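Local coordinates for neurotrypsin (Mus musculus, PDB 6H8M), which is a secreted multidomain serine protease with a role in neuronal plasticity, represented here by its third scavenger receptor cysteine-rich (SRCR) domain, at residues G3-G11 and V19-W27; T29-A40 and C95-V103. All coordinates share one frame; numbering follows the deposited sequence.

Both contacts belong to the single SRCR domain of this chain, and they follow one another in sequence: contact 1 closes at Trp27 before contact 2 opens at Thr29. Contact 1 pairs the edge strand 6-10, one of the two outermost, with strand 18-23 of the five-stranded sheet. Contact 2 joins the end of strand 26-30 and the start of helix 37-46 to the distant segment 95-103. Their centres lie about 13 Å apart and strand 26-30 serves both. Val19 N probably donates to Ala101 O, while Leu8 CD2 packs on Val103 CG2 and Val21 CG1 on Ile30 CD1. The N-terminal strands are thereby joined to the C-terminal part of a compact domain.

Contact 1. Residues G3-G11 and V19-W27; sequences GFPIRLVDG and VEVFVNGQW
Arg7 and Glu20 form a side-on salt bridge in which one oxygen takes both donors. NH2 of Arg7 reaches Glu20 OE2 at 2.8 Å nearly along the C-O bond, and Arg7 NE makes a longer, more bent bond (3.3 Å) on the anti side of Glu20 OE2. The acceptor lies at the edge of the guanidinium, whose face rests on Trp27, with the planes 8° apart and the centres separated by 3.5 Å. This is a cation-pi stack: CZ sits over the five-membered ring, and CD makes a CH-pi contact over the six-membered one. Phe22 CD1 lies against the opposite indole face, and the ring on one side and the Glu20 carboxylate at the edge keep the guanidinium flat. Replacing Arg7 by an alanine is likely to leave Glu20 OE2 without its cationic mate and bare the indole face beneath the guanidinium, although Arg18 would still pair with OE1. Beneath these side chains, Arg7 and Glu20 are a hydrogen-bonded antiparallel pair, N to O 2.9 Å in both directions, and Phe22 N donates to Pro5 O. Beside the arginine, Pro5 packs on Phe22 CB. On the Ile6 and Leu8 face, Ile6 CG2 meets Val21 CG1, Leu8 runs alongside Val19, and Phe4 CD1 touches Val23 CG2 at 3.8 Å. The arrangement is a beta hairpin at the sheet margin, strand 6-10 against 18-23, with a type I' turn leading on to strand 26-30.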
ATOM      1  N   GLY A   3      -1.939   8.168  13.062  1.00 78.79           N
ATOM      2  CA  GLY A   3      -1.889   7.489  11.758  1.00 69.72           C
ATOM      3  C   GLY A   3      -0.473   7.445  11.227  1.00 64.66           C
ATOM      4  O   GLY A   3       0.483   7.798  11.873  1.00 62.43           O
ATOM      5  N   PHE A   4      -0.348   7.002   9.991  1.00 54.85           N
ATOM      6  CA  PHE A   4       0.919   6.838   9.344  1.00 57.80           C
ATOM      7  C   PHE A   4       1.045   7.864   8.244  1.00 46.84           C
ATOM      8  O   PHE A   4       0.101   7.979   7.448  1.00 45.93           O
ATOM      9  CB  PHE A   4       0.937   5.488   8.616  1.00 58.08           C
ATOM     10  CG  PHE A   4       0.963   4.321   9.557  1.00 64.46           C
ATOM     11  CD1 PHE A   4       2.049   4.115  10.372  1.00 71.02           C
ATOM     12  CD2 PHE A   4      -0.075   3.409   9.578  1.00 71.44           C
ATOM     13  CE1 PHE A   4       2.094   3.026  11.237  1.00 78.40           C
ATOM     14  CE2 PHE A   4      -0.033   2.319  10.434  1.00 76.62           C
ATOM     15  CZ  PHE A   4       1.055   2.128  11.260  1.00 78.29           C
ATOM     16  N   PRO A   5       2.183   8.549   8.080  1.00 43.05           N
ATOM     17  CA  PRO A   5       2.416   9.219   6.792  1.00 41.33           C
ATOM     18  C   PRO A   5       2.504   8.168   5.669  1.00 36.21           C
ATOM     19  O   PRO A   5       3.209   7.126   5.824  1.00 39.52           O
ATOM     20  CB  PRO A   5       3.745   9.981   7.026  1.00 43.97           C
ATOM     21  CG  PRO A   5       3.909  10.008   8.561  1.00 45.35           C
ATOM     22  CD  PRO A   5       3.308   8.690   9.013  1.00 43.15           C
ATOM     23  N   ILE A   6       1.953   8.517   4.485  1.00 38.52           N
ATOM     24  CA  ILE A   6       1.941   7.682   3.309  1.00 38.08           C
ATOM     25  C   ILE A   6       2.198   8.523   2.069  1.00 35.17           C
ATOM     26  O   ILE A   6       1.853   9.780   2.016  1.00 39.72           O
ATOM     27  CB  ILE A   6       0.614   6.894   3.206  1.00 39.33           C
ATOM     28  CG1 ILE A   6      -0.595   7.766   3.053  1.00 45.15           C
ATOM     29  CG2 ILE A   6       0.431   5.990   4.394  1.00 45.82           C
ATOM     30  CD1 ILE A   6      -1.830   6.945   2.741  1.00 48.14           C
ATOM     31  N   ARG A   7       2.861   7.904   1.098  1.00 35.72           N
ATOM     32  CA  ARG A   7       3.089   8.537  -0.204  1.00 38.43           C
ATOM     33  C   ARG A   7       3.073   7.474  -1.273  1.00 40.34           C
ATOM     34  O   ARG A   7       3.323   6.338  -1.016  1.00 37.42           O
ATOM     35  CB  ARG A   7       4.418   9.311  -0.201  1.00 39.26           C
ATOM     36  CG  ARG A   7       5.682   8.475  -0.075  1.00 40.85           C
ATOM     37  CD  ARG A   7       6.947   9.312   0.030  1.00 46.01           C
ATOM     38  NE  ARG A   7       8.084   8.392   0.024  1.00 48.26           N
ATOM     39  CZ  ARG A   7       9.303   8.716   0.345  1.00 53.22           C
ATOM     40  NH1 ARG A   7       9.548   9.960   0.724  1.00 52.83           N
ATOM     41  NH2 ARG A   7      10.258   7.810   0.267  1.00 48.16           N
ATOM     42  N   LEU A   8       2.799   7.887  -2.512  1.00 34.36           N
ATOM     43  CA  LEU A   8       2.910   7.049  -3.682  1.00 37.19           C
ATOM     44  C   LEU A   8       4.137   7.469  -4.528  1.00 41.22           C
ATOM     45  O   LEU A   8       4.400   8.697  -4.638  1.00 41.53           O
ATOM     46  CB  LEU A   8       1.667   7.177  -4.579  1.00 37.58           C
ATOM     47  CG  LEU A   8       0.364   6.835  -3.857  1.00 39.67           C
ATOM     48  CD1 LEU A   8      -0.773   6.904  -4.870  1.00 39.76           C
ATOM     49  CD2 LEU A   8       0.419   5.479  -3.126  1.00 40.60           C
ATOM     50  N   VAL A   9       4.939   6.488  -4.942  1.00 38.53           N
ATOM     51  CA  VAL A   9       6.199   6.753  -5.638  1.00 38.40           C
ATOM     52  C   VAL A   9       6.247   5.980  -6.955  1.00 38.93           C
ATOM     53  O   VAL A   9       5.730   4.880  -7.085  1.00 40.05           O
ATOM     54  CB  VAL A   9       7.369   6.302  -4.721  1.00 44.68           C
ATOM     55  CG1 VAL A   9       8.739   6.686  -5.322  1.00 53.65           C
ATOM     56  CG2 VAL A   9       7.229   6.931  -3.336  1.00 49.23           C
ATOM     57  N   ASP A  10       6.871   6.595  -7.982  1.00 41.83           N
ATOM     58  CA  ASP A  10       7.222   5.911  -9.231  1.00 46.17           C
ATOM     59  C   ASP A  10       6.014   5.620 -10.142  1.00 46.21           C
ATOM     60  O   ASP A  10       6.177   4.839 -11.089  1.00 44.80           O
ATOM     61  CB  ASP A  10       8.010   4.624  -9.002  1.00 42.17           C
ATOM     62  CG  ASP A  10       9.441   4.830  -8.595  1.00 54.25           C
ATOM     63  OD1 ASP A  10       9.988   5.887  -8.902  1.00 53.66           O
ATOM     64  OD2 ASP A  10      10.008   3.933  -8.013  1.00 51.14           O
ATOM     65  N   GLY A  11       4.897   6.273  -9.904  1.00 42.88           N
ATOM     66  CA  GLY A  11       3.726   6.259 -10.775  1.00 42.62           C
ATOM     67  C   GLY A  11       3.888   7.230 -11.925  1.00 49.49           C
ATOM     68  O   GLY A  11       4.731   8.056 -11.905  1.00 46.41           O
ATOM     69  N   VAL A  19       3.274   2.082  -2.772  1.00 33.65           N
ATOM     70  CA  VAL A  19       2.908   2.646  -1.446  1.00 33.98           C
ATOM     71  C   VAL A  19       4.115   2.667  -0.539  1.00 36.82           C
ATOM     72  O   VAL A  19       4.789   1.645  -0.406  1.00 37.19           O
ATOM     73  CB  VAL A  19       1.787   1.825  -0.784  1.00 38.17           C
ATOM     74  CG1 VAL A  19       1.439   2.562   0.522  1.00 40.71           C
ATOM     75  CG2 VAL A  19       0.574   1.739  -1.704  1.00 41.53           C
ATOM     76  N   GLU A  20       4.469   3.857  -0.005  1.00 35.92           N
ATOM     77  CA  GLU A  20       5.489   3.946   1.006  1.00 38.06           C
ATOM     78  C   GLU A  20       4.859   4.533   2.269  1.00 38.95           C
ATOM     79  O   GLU A  20       4.000   5.442   2.214  1.00 39.67           O
ATOM     80  CB  GLU A  20       6.717   4.715   0.504  1.00 39.84           C
ATOM     81  CG  GLU A  20       7.368   3.942  -0.664  1.00 41.08           C
ATOM     82  CD  GLU A  20       8.734   4.315  -1.146  1.00 48.94           C
ATOM     83  OE1 GLU A  20       9.347   3.470  -1.853  1.00 46.10           O
ATOM     84  OE2 GLU A  20       9.132   5.425  -0.802  1.00 49.37           O
ATOM     85  N   VAL A  21       5.324   4.032   3.417  1.00 38.19           N
ATOM     86  CA  VAL A  21       4.791   4.462   4.676  1.00 37.85           C
ATOM     87  C   VAL A  21       5.949   4.789   5.613  1.00 38.78           C
ATOM     88  O   VAL A  21       7.027   4.189   5.509  1.00 40.04           O
ATOM     89  CB  VAL A  21       3.896   3.391   5.297  1.00 44.99           C
ATOM     90  CG1 VAL A  21       2.842   2.942   4.318  1.00 55.58           C
ATOM     91  CG2 VAL A  21       4.720   2.175   5.702  1.00 50.73           C
ATOM     92  N   PHE A  22       5.751   5.783   6.486  1.00 38.09           N
ATOM     93  CA  PHE A  22       6.822   6.277   7.325  1.00 40.02           C
ATOM     94  C   PHE A  22       6.586   5.775   8.756  1.00 43.47           C
ATOM     95  O   PHE A  22       5.591   6.112   9.373  1.00 40.64           O
ATOM     96  CB  PHE A  22       6.874   7.805   7.340  1.00 42.57           C
ATOM     97  CG  PHE A  22       8.085   8.364   8.047  1.00 46.30           C
ATOM     98  CD1 PHE A  22       9.283   8.463   7.359  1.00 45.24           C
ATOM     99  CD2 PHE A  22       8.066   8.714   9.402  1.00 48.78           C
ATOM    100  CE1 PHE A  22      10.412   8.961   7.980  1.00 48.58           C
ATOM    101  CE2 PHE A  22       9.210   9.206  10.026  1.00 50.09           C
ATOM    102  CZ  PHE A  22      10.375   9.330   9.317  1.00 48.64           C
ATOM    103  N   VAL A  23       7.489   4.914   9.199  1.00 41.86           N
ATOM    104  CA  VAL A  23       7.366   4.136  10.460  1.00 46.02           C
ATOM    105  C   VAL A  23       8.770   4.040  11.051  1.00 47.79           C
ATOM    106  O   VAL A  23       9.699   3.769  10.320  1.00 46.20           O
ATOM    107  CB  VAL A  23       6.847   2.723  10.160  1.00 46.51           C
ATOM    108  CG1 VAL A  23       6.691   1.884  11.415  1.00 51.59           C
ATOM    109  CG2 VAL A  23       5.495   2.741   9.472  1.00 49.54           C
ATOM    110  N   ASN A  24       8.924   4.201  12.368  1.00 47.29           N
ATOM    111  CA  ASN A  24      10.203   3.982  13.004  1.00 50.55           C
ATOM    112  C   ASN A  24      11.318   4.785  12.332  1.00 51.75           C
ATOM    113  O   ASN A  24      12.400   4.277  12.114  1.00 51.61           O
ATOM    114  CB  ASN A  24      10.497   2.477  13.017  1.00 50.52           C
ATOM    115  CG  ASN A  24       9.618   1.765  14.026  1.00 51.52           C
ATOM    116  OD1 ASN A  24       9.203   2.371  14.989  1.00 50.48           O
ATOM    117  ND2 ASN A  24       9.292   0.520  13.763  1.00 51.61           N
ATOM    118  N   GLY A  25      11.021   6.023  11.966  1.00 48.40           N
ATOM    119  CA  GLY A  25      12.015   6.983  11.499  1.00 51.61           C
ATOM    120  C   GLY A  25      12.402   6.779  10.053  1.00 51.28           C
ATOM    121  O   GLY A  25      13.316   7.437   9.593  1.00 51.79           O
ATOM    122  N   GLN A  26      11.777   5.855   9.314  1.00 48.60           N
ATOM    123  CA  GLN A  26      12.169   5.604   7.917  1.00 48.46           C
ATOM    124  C   GLN A  26      10.973   5.373   6.999  1.00 45.14           C
ATOM    125  O   GLN A  26       9.983   4.768   7.368  1.00 41.30           O
ATOM    126  CB  GLN A  26      12.998   4.331   7.720  1.00 48.30           C
ATOM    127  CG  GLN A  26      14.374   4.433   8.335  1.00 58.32           C
ATOM    128  CD  GLN A  26      15.134   3.156   8.078  1.00 63.34           C
ATOM    129  OE1 GLN A  26      15.154   2.251   8.901  1.00 66.21           O
ATOM    130  NE2 GLN A  26      15.697   3.049   6.889  1.00 66.45           N
ATOM    131  N   TRP A  27      11.150   5.800   5.734  1.00 44.76           N
ATOM    132  CA  TRP A  27      10.229   5.400   4.694  1.00 43.71           C
ATOM    133  C   TRP A  27      10.471   3.936   4.308  1.00 44.92           C
ATOM    134  O   TRP A  27      11.595   3.520   4.163  1.00 44.72           O
ATOM    135  CB  TRP A  27      10.347   6.287   3.439  1.00 44.55           C
ATOM    136  CG  TRP A  27       9.816   7.662   3.651  1.00 42.56           C
ATOM    137  CD1 TRP A  27      10.518   8.808   3.951  1.00 44.48           C
ATOM    138  CD2 TRP A  27       8.429   8.028   3.660  1.00 39.86           C
ATOM    139  NE1 TRP A  27       9.633   9.852   4.071  1.00 44.62           N
ATOM    140  CE2 TRP A  27       8.359   9.398   3.932  1.00 43.60           C
ATOM    141  CE3 TRP A  27       7.241   7.326   3.499  1.00 39.20           C
ATOM    142  CZ2 TRP A  27       7.151  10.086   3.967  1.00 43.79           C
ATOM    143  CZ3 TRP A  27       6.050   8.000   3.493  1.00 37.13           C
ATOM    144  CH2 TRP A  27       6.006   9.359   3.784  1.00 39.90           C
TER

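Contact 2. Residues T29-A40 and C95-V103; sequences TICDDGWTDKHA and CRHSEDAGV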
ATOM      1  N   THR A  29       8.274   0.046   2.610  1.00 39.67           N
ATOM      2  CA  THR A  29       7.219  -0.438   1.707  1.00 39.73           C
ATOM      3  C   THR A  29       6.283  -1.376   2.452  1.00 41.65           C
ATOM      4  O   THR A  29       6.443  -1.625   3.621  1.00 43.75           O
ATOM      5  CB  THR A  29       7.861  -1.107   0.482  1.00 41.20           C
ATOM      6  OG1 THR A  29       8.764  -2.134   0.912  1.00 42.34           O
ATOM      7  CG2 THR A  29       8.741  -0.106  -0.229  1.00 41.25           C
ATOM      8  N   ILE A  30       5.305  -1.877   1.691  1.00 40.71           N
ATOM      9  CA  ILE A  30       4.316  -2.816   2.158  1.00 38.87           C
ATOM     10  C   ILE A  30       4.322  -4.035   1.240  1.00 40.12           C
ATOM     11  O   ILE A  30       4.265  -3.916  -0.001  1.00 39.19           O
ATOM     12  CB  ILE A  30       2.932  -2.161   2.139  1.00 41.94           C
ATOM     13  CG1 ILE A  30       2.914  -0.878   2.952  1.00 43.25           C
ATOM     14  CG2 ILE A  30       1.856  -3.134   2.558  1.00 43.50           C
ATOM     15  CD1 ILE A  30       1.511  -0.268   3.026  1.00 47.30           C
ATOM     16  N   CYS A  31       4.391  -5.227   1.821  1.00 41.41           N
ATOM     17  CA  CYS A  31       4.348  -6.500   1.079  1.00 45.84           C
ATOM     18  C   CYS A  31       2.948  -6.718   0.453  1.00 49.74           C
ATOM     19  O   CYS A  31       1.949  -6.438   1.076  1.00 46.56           O
ATOM     20  CB  CYS A  31       4.682  -7.668   1.997  1.00 50.31           C
ATOM     21  SG  CYS A  31       4.832  -9.228   1.103  1.00 56.85           S
ATOM     22  N   ASP A  32       2.902  -7.304  -0.747  1.00 45.12           N
ATOM     23  CA  ASP A  32       1.642  -7.464  -1.478  1.00 45.95           C
ATOM     24  C   ASP A  32       0.888  -8.723  -1.063  1.00 47.04           C
ATOM     25  O   ASP A  32      -0.128  -9.015  -1.668  1.00 43.52           O
ATOM     26  CB  ASP A  32       1.868  -7.426  -2.995  1.00 40.94           C
ATOM     27  CG  ASP A  32       2.610  -8.656  -3.527  1.00 45.18           C
ATOM     28  OD1 ASP A  32       2.975  -9.534  -2.709  1.00 44.25           O
ATOM     29  OD2 ASP A  32       2.891  -8.705  -4.732  1.00 45.53           O
ATOM     30  N   ASP A  33       1.394  -9.504  -0.074  1.00 48.14           N
ATOM     31  CA  ASP A  33       0.753 -10.726   0.332  1.00 56.39           C
ATOM     32  C   ASP A  33      -0.619 -10.330   0.895  1.00 55.39           C
ATOM     33  O   ASP A  33      -0.719  -9.540   1.871  1.00 56.16           O
ATOM     34  CB  ASP A  33       1.591 -11.436   1.398  1.00 55.52           C
ATOM     35  CG  ASP A  33       1.097 -12.866   1.520  1.00 69.93           C
ATOM     36  OD1 ASP A  33       1.115 -13.584   0.489  1.00 80.40           O
ATOM     37  OD2 ASP A  33       0.543 -13.165   2.560  1.00 76.09           O
ATOM     38  N   GLY A  34      -1.666 -10.831   0.270  1.00 54.89           N
ATOM     39  CA  GLY A  34      -3.012 -10.482   0.714  1.00 55.94           C
ATOM     40  C   GLY A  34      -3.469  -9.078   0.292  1.00 53.20           C
ATOM     41  O   GLY A  34      -4.492  -8.646   0.791  1.00 49.15           O
ATOM     42  N   TRP A  35      -2.713  -8.353  -0.562  1.00 44.55           N
ATOM     43  CA  TRP A  35      -3.033  -6.992  -0.923  1.00 42.20           C
ATOM     44  C   TRP A  35      -4.072  -7.019  -2.066  1.00 43.32           C
ATOM     45  O   TRP A  35      -3.849  -7.695  -3.055  1.00 43.08           O
ATOM     46  CB  TRP A  35      -1.747  -6.225  -1.335  1.00 42.46           C
ATOM     47  CG  TRP A  35      -1.890  -4.756  -1.609  1.00 39.27           C
ATOM     48  CD1 TRP A  35      -1.959  -4.162  -2.850  1.00 37.25           C
ATOM     49  CD2 TRP A  35      -1.796  -3.664  -0.658  1.00 38.51           C
ATOM     50  NE1 TRP A  35      -2.021  -2.809  -2.683  1.00 37.64           N
ATOM     51  CE2 TRP A  35      -1.916  -2.474  -1.375  1.00 37.49           C
ATOM     52  CE3 TRP A  35      -1.687  -3.620   0.730  1.00 42.68           C
ATOM     53  CZ2 TRP A  35      -1.871  -1.220  -0.768  1.00 37.47           C
ATOM     54  CZ3 TRP A  35      -1.673  -2.391   1.336  1.00 39.84           C
ATOM     55  CH2 TRP A  35      -1.816  -1.209   0.610  1.00 41.94           C
ATOM     56  N   THR A  36      -5.201  -6.345  -1.860  1.00 42.50           N
ATOM     57  CA  THR A  36      -6.311  -6.372  -2.842  1.00 42.50           C
ATOM     58  C   THR A  36      -6.847  -4.957  -3.045  1.00 43.74           C
ATOM     59  O   THR A  36      -6.257  -4.009  -2.506  1.00 39.98           O
ATOM     60  CB  THR A  36      -7.449  -7.272  -2.349  1.00 46.39           C
ATOM     61  OG1 THR A  36      -8.087  -6.612  -1.257  1.00 44.14           O
ATOM     62  CG2 THR A  36      -6.970  -8.638  -1.908  1.00 51.09           C
ATOM     63  N   ASP A  37      -7.966  -4.849  -3.766  1.00 43.54           N
ATOM     64  CA  ASP A  37      -8.648  -3.557  -4.043  1.00 46.72           C
ATOM     65  C   ASP A  37      -9.113  -2.904  -2.730  1.00 47.37           C
ATOM     66  O   ASP A  37      -9.186  -1.667  -2.701  1.00 42.66           O
ATOM     67  CB  ASP A  37      -9.716  -3.697  -5.132  1.00 51.11           C
ATOM     68  CG  ASP A  37      -9.135  -4.018  -6.499  1.00 50.51           C
ATOM     69  OD1 ASP A  37      -7.898  -4.087  -6.612  1.00 44.74           O
ATOM     70  OD2 ASP A  37      -9.926  -4.199  -7.439  1.00 49.69           O
ATOM     71  N   LYS A  38      -9.495  -3.695  -1.720  1.00 45.20           N
ATOM     72  CA  LYS A  38      -9.902  -3.135  -0.406  1.00 47.51           C
ATOM     73  C   LYS A  38      -8.720  -2.347   0.182  1.00 43.18           C
ATOM     74  O   LYS A  38      -8.959  -1.224   0.646  1.00 46.46           O
ATOM     75  CB  LYS A  38     -10.336  -4.270   0.524  1.00 55.15           C
ATOM     76  CG  LYS A  38     -11.504  -5.109   0.022  1.00 58.28           C
ATOM     77  CD  LYS A  38     -11.950  -6.163   1.013  1.00 68.84           C
ATOM     78  CE  LYS A  38     -13.251  -6.837   0.631  1.00 80.15           C
ATOM     79  NZ  LYS A  38     -13.068  -7.815  -0.466  1.00 87.74           N
ATOM     80  N   HIS A  39      -7.495  -2.889   0.134  1.00 44.27           N
ATOM     81  CA  HIS A  39      -6.348  -2.131   0.588  1.00 42.14           C
ATOM     82  C   HIS A  39      -6.160  -0.854  -0.205  1.00 41.52           C
ATOM     83  O   HIS A  39      -5.859   0.228   0.363  1.00 40.73           O
ATOM     84  CB  HIS A  39      -5.091  -3.019   0.567  1.00 43.48           C
ATOM     85  CG  HIS A  39      -5.248  -4.262   1.372  1.00 45.68           C
ATOM     86  ND1 HIS A  39      -5.919  -5.378   0.902  1.00 46.22           N
ATOM     87  CD2 HIS A  39      -4.811  -4.573   2.605  1.00 47.46           C
ATOM     88  CE1 HIS A  39      -6.005  -6.296   1.865  1.00 51.87           C
ATOM     89  NE2 HIS A  39      -5.289  -5.847   2.920  1.00 47.13           N
ATOM     90  N   ALA A  40      -6.284  -0.944  -1.524  1.00 40.03           N
ATOM     91  CA  ALA A  40      -6.133   0.183  -2.369  1.00 41.70           C
ATOM     92  C   ALA A  40      -7.162   1.264  -2.062  1.00 38.25           C
ATOM     93  O   ALA A  40      -6.754   2.477  -2.000  1.00 41.30           O
ATOM     94  CB  ALA A  40      -6.236  -0.190  -3.830  1.00 41.93           C
ATOM     95  N   CYS A  95       9.182 -11.630   3.077  1.00 69.77           N
ATOM     96  CA  CYS A  95       8.863 -10.746   1.937  1.00 63.52           C
ATOM     97  C   CYS A  95      10.127 -10.094   1.363  1.00 57.89           C
ATOM     98  O   CYS A  95      11.043  -9.851   2.068  1.00 57.74           O
ATOM     99  CB  CYS A  95       7.842  -9.680   2.338  1.00 68.88           C
ATOM    100  SG  CYS A  95       6.154 -10.338   2.398  1.00 72.11           S
ATOM    101  N   ARG A  96      10.135  -9.769   0.059  1.00 53.70           N
ATOM    102  CA  ARG A  96      11.245  -9.114  -0.637  1.00 52.25           C
ATOM    103  C   ARG A  96      10.644  -7.919  -1.379  1.00 50.12           C
ATOM    104  O   ARG A  96       9.401  -7.878  -1.540  1.00 47.07           O
ATOM    105  CB  ARG A  96      11.948 -10.037  -1.641  1.00 60.68           C
ATOM    106  CG  ARG A  96      12.514 -11.343  -1.071  1.00 74.96           C
ATOM    107  CD  ARG A  96      13.485 -12.096  -1.978  1.00 85.09           C
ATOM    108  NE  ARG A  96      14.746 -11.350  -2.039  1.00 95.25           N
ATOM    109  CZ  ARG A  96      15.975 -11.854  -2.185  1.00101.13           C
ATOM    110  NH1 ARG A  96      16.187 -13.157  -2.257  1.00103.39           N
ATOM    111  NH2 ARG A  96      17.002 -11.024  -2.260  1.00107.32           N
ATOM    112  N   HIS A  97      11.501  -6.985  -1.804  1.00 44.81           N
ATOM    113  CA  HIS A  97      11.014  -5.764  -2.477  1.00 45.62           C
ATOM    114  C   HIS A  97      10.351  -6.067  -3.827  1.00 43.87           C
ATOM    115  O   HIS A  97       9.562  -5.258  -4.347  1.00 41.99           O
ATOM    116  CB  HIS A  97      12.124  -4.706  -2.567  1.00 47.48           C
ATOM    117  CG  HIS A  97      12.342  -3.956  -1.297  1.00 50.46           C
ATOM    118  ND1 HIS A  97      11.385  -3.073  -0.800  1.00 47.66           N
ATOM    119  CD2 HIS A  97      13.368  -3.962  -0.417  1.00 50.30           C
ATOM    120  CE1 HIS A  97      11.843  -2.567   0.346  1.00 46.72           C
ATOM    121  NE2 HIS A  97      13.059  -3.070   0.591  1.00 49.86           N
ATOM    122  N   SER A  98      10.634  -7.225  -4.393  1.00 44.41           N
ATOM    123  CA  SER A  98       9.960  -7.695  -5.605  1.00 46.11           C
ATOM    124  C   SER A  98       8.448  -7.884  -5.394  1.00 47.95           C
ATOM    125  O   SER A  98       7.743  -7.986  -6.364  1.00 45.91           O
ATOM    126  CB  SER A  98      10.639  -8.933  -6.098  1.00 51.91           C
ATOM    127  OG  SER A  98      10.601  -9.948  -5.126  1.00 54.72           O
ATOM    128  N   GLU A  99       7.963  -7.884  -4.143  1.00 44.08           N
ATOM    129  CA  GLU A  99       6.541  -8.057  -3.783  1.00 44.83           C
ATOM    130  C   GLU A  99       5.926  -6.754  -3.249  1.00 42.43           C
ATOM    131  O   GLU A  99       4.798  -6.756  -2.716  1.00 42.90           O
ATOM    132  CB  GLU A  99       6.420  -9.164  -2.715  1.00 51.44           C
ATOM    133  CG  GLU A  99       6.880 -10.538  -3.200  1.00 54.28           C
ATOM    134  CD  GLU A  99       7.215 -11.485  -2.053  1.00 69.15           C
ATOM    135  OE1 GLU A  99       8.268 -11.319  -1.440  1.00 61.86           O
ATOM    136  OE2 GLU A  99       6.388 -12.355  -1.751  1.00 77.12           O
ATOM    137  N   ASP A 100       6.597  -5.622  -3.464  1.00 40.94           N
ATOM    138  CA  ASP A 100       6.105  -4.334  -2.956  1.00 42.06           C
ATOM    139  C   ASP A 100       4.741  -4.002  -3.554  1.00 38.40           C
ATOM    140  O   ASP A 100       4.512  -4.181  -4.784  1.00 40.58           O
ATOM    141  CB  ASP A 100       7.083  -3.197  -3.231  1.00 40.61           C
ATOM    142  CG  ASP A 100       8.293  -3.197  -2.280  1.00 48.52           C
ATOM    143  OD1 ASP A 100       8.253  -3.885  -1.217  1.00 45.83           O
ATOM    144  OD2 ASP A 100       9.253  -2.468  -2.589  1.00 44.52           O
ATOM    145  N   ALA A 101       3.836  -3.493  -2.713  1.00 36.64           N
ATOM    146  CA  ALA A 101       2.460  -3.200  -3.099  1.00 36.26           C
ATOM    147  C   ALA A 101       2.346  -1.781  -3.659  1.00 35.72           C
ATOM    148  O   ALA A 101       3.101  -0.880  -3.238  1.00 36.96           O
ATOM    149  CB  ALA A 101       1.609  -3.337  -1.834  1.00 41.54           C
ATOM    150  N   GLY A 102       1.296  -1.599  -4.440  1.00 34.87           N
ATOM    151  CA  GLY A 102       0.999  -0.347  -5.092  1.00 36.11           C
ATOM    152  C   GLY A 102      -0.474  -0.148  -5.268  1.00 35.02           C
ATOM    153  O   GLY A 102      -1.240  -1.091  -5.034  1.00 38.22           O
ATOM    154  N   VAL A 103      -0.888   1.015  -5.815  1.00 35.01           N
ATOM    155  CA  VAL A 103      -2.251   1.363  -6.027  1.00 35.38           C
ATOM    156  C   VAL A 103      -2.386   2.242  -7.285  1.00 40.20           C
ATOM    157  O   VAL A 103      -1.414   2.918  -7.626  1.00 38.06           O
ATOM    158  CB  VAL A 103      -2.859   2.122  -4.839  1.00 36.81           C
ATOM    159  CG1 VAL A 103      -2.719   1.312  -3.548  1.00 36.76           C
ATOM    160  CG2 VAL A 103      -2.251   3.487  -4.653  1.00 39.73           C
TER
HETATM  161  O   HOH W   1       4.992  -0.923  -1.109  1.00 38.18           O
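Cys31 and Cys95 meet through different first torsions: SG of Cys31 is anti to the backbone N (chi1 -173°), whereas SG of Cys95 is anti to its carbonyl carbon (chi1 -78°). The sulfurs close a disulfide with chi3 of -71°. Trp35 CG likewise stands opposite its own N, which lays the indole against Ala101. CB of Ala101 sits 3.5 Å from the centroid of the five-membered ring, a CH-pi contact almost on the ring normal, while His39 CB covers the other face. Trp35 NE1 donates to Gly102 O at 3.0 Å, approaching from above the carbonyl plane, and CZ2 meets Val103 CG1 at the ring edge. The same methyl packs on Ala40 CB at 3.8 Å, bringing strand 102-105 against the beginning of helix 37-46. Between the disulfide and the indole the backbones are bonded directly: Ala101 N donates to Ile30 O at 2.8 Å, and Asp32 N makes a weak bond to Glu99 O. A water accepts from Ile30 N and donates to Ala101 O, adding a water-mediated link between the two segments. At the far end Thr29 OG1 donates to Asp100 OD1 at 2.8 Å, coming from above the carboxylate plane. The other oxygen, OD2, receives His97 ND1 on its syn lone pair at 2.8 Å and also the backbone N of Gly64. Since His97 NE2 bonds to Gly66 O, the imidazole is fixed at both nitrogens, and this polar cluster ties the segment 95-103 to the loop before strand 68-74. Two separate joints result: Cys31-Cys95 is one of the disulfides that give the SRCR domain its cysteine-rich name, and the Trp35 and Ala40 packing ties the start of helix 37-46 to strand 102-105.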